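Local coordinates for probable transcriptional regulator, TetR family protein (Rhodococcus sp., PDB 3BJB) that probably regulates transcription as a TetR-family factor, binding cis-regulatory DNA through a helix-turn-helix motif, at residues 126-129 against 130-133. Numbering follows the deposited sequence.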
loop_
_atom_site.group_PDB
_atom_site.type_symbol
_atom_site.label_atom_id
_atom_site.label_comp_id
_atom_site.label_asym_id
_atom_site.label_seq_id
_atom_site.Cartn_x
_atom_site.Cartn_y
_atom_site.Cartn_z
ATOM N N THR B 126 6.253 -4.661 1.193
ATOM C CA THR B 126 7.531 -5.067 0.621
ATOM C C THR B 126 7.747 -6.599 0.542
ATOM O O THR B 126 8.709 -7.036 -0.058
ATOM C CB THR B 126 8.746 -4.431 1.388
ATOM O OG1 THR B 126 8.834 -4.970 2.717
ATOM C CG2 THR B 126 8.626 -2.909 1.477
ATOM N N ALA B 127 6.871 -7.418 1.118
ATOM C CA ALA B 127 7.195 -8.837 1.295
ATOM C C ALA B 127 6.886 -9.733 0.115
ATOM O O ALA B 127 5.785 -10.232 -0.020
ATOM C CB ALA B 127 6.528 -9.398 2.549
ATOM N N ASN B 128 7.881 -9.997 -0.718
ATOM C CA ASN B 128 7.657 -10.939 -1.792
ATOM C C ASN B 128 7.177 -12.289 -1.273
ATOM O O ASN B 128 7.706 -12.830 -0.291
ATOM C CB ASN B 128 8.871 -11.091 -2.687
ATOM C CG ASN B 128 8.506 -11.685 -4.016
ATOM O OD1 ASN B 128 8.163 -12.867 -4.109
ATOM N ND2 ASN B 128 8.539 -10.862 -5.057
ATOM N N VAL B 129 6.156 -12.809 -1.948
ATOM C CA VAL B 129 5.406 -13.975 -1.478
ATOM C C VAL B 129 6.197 -15.282 -1.674
ATOM O O VAL B 129 6.118 -16.218 -0.851
ATOM C CB VAL B 129 3.957 -14.001 -2.100
ATOM C CG1 VAL B 129 3.971 -13.633 -3.605
ATOM C CG2 VAL B 129 3.226 -15.350 -1.828
ATOM N N ALA B 130 6.988 -15.326 -2.744
ATOM C CA ALA B 130 7.865 -16.457 -2.986
ATOM C C ALA B 130 8.949 -16.566 -1.911
ATOM O O ALA B 130 9.352 -17.678 -1.550
ATOM C CB ALA B 130 8.482 -16.372 -4.380
ATOM N N SER B 131 9.404 -15.417 -1.402
ATOM C CA SER B 131 10.503 -15.373 -0.421
ATOM C C SER B 131 10.063 -15.526 1.039
ATOM O O SER B 131 10.760 -16.169 1.837
ATOM C CB SER B 131 11.360 -14.109 -0.592
ATOM O OG SER B 131 10.697 -13.132 -1.366
ATOM N N VAL B 132 8.929 -14.917 1.384
ATOM C CA VAL B 132 8.367 -15.051 2.720
ATOM C C VAL B 132 6.964 -15.612 2.585
ATOM O O VAL B 132 6.035 -14.892 2.214
ATOM C CB VAL B 132 8.478 -13.743 3.576
ATOM C CG1 VAL B 132 8.903 -12.540 2.738
ATOM C CG2 VAL B 132 7.200 -13.476 4.392
ATOM N N PRO B 133 6.828 -16.928 2.847
ATOM C CA PRO B 133 5.642 -17.737 2.577
ATOM C C PRO B 133 4.498 -17.520 3.560
ATOM O O PRO B 133 3.458 -18.160 3.427
ATOM C CB PRO B 133 6.165 -19.180 2.705
ATOM C CG PRO B 133 7.656 -19.073 2.836
ATOM C CD PRO B 133 7.892 -17.742 3.457
#
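Ala127 and Val132 meet where the chain doubles back, Ala127 CB lying 3.9 Å from Val132 CG1. Both are buried and also rest on helix 66-86, at Val71 and His68 respectively; the short methyl of alanine and the compact branch of valine suit this small apolar contact. At Asn128, side chain and backbone both accept bonds from the residues ahead. With CG anti to the backbone N (chi1 -161°), the amide reaches forward, and Asn128 OD1 accepts from Ala130 N at 3.0 Å, in the plane of the amide carbonyl. Asparagine suits the place because its amide oxygen, carried on the carbon next to CB, can reach the backbone N two residues on. Asn128 O accepts from Val132 N at 2.9 Å in a nearly straight bond (163°), while Ser131 OG, on a nearly eclipsed chi1 of 17°, donates to Asn128 O at 3.2 Å from well above the carbonyl plane, a secondary bond beside the in-plane one. Val129 points its CB away from the following residues and packs on Asn179 of the second subunit. The OD1 bond to the residue two ahead defines an Asx turn, and the Asn128 O to Val132 N bond closes an alpha-turn; together they shape the link between helices 114-126 and 134-150 of the TetR C-terminal domain.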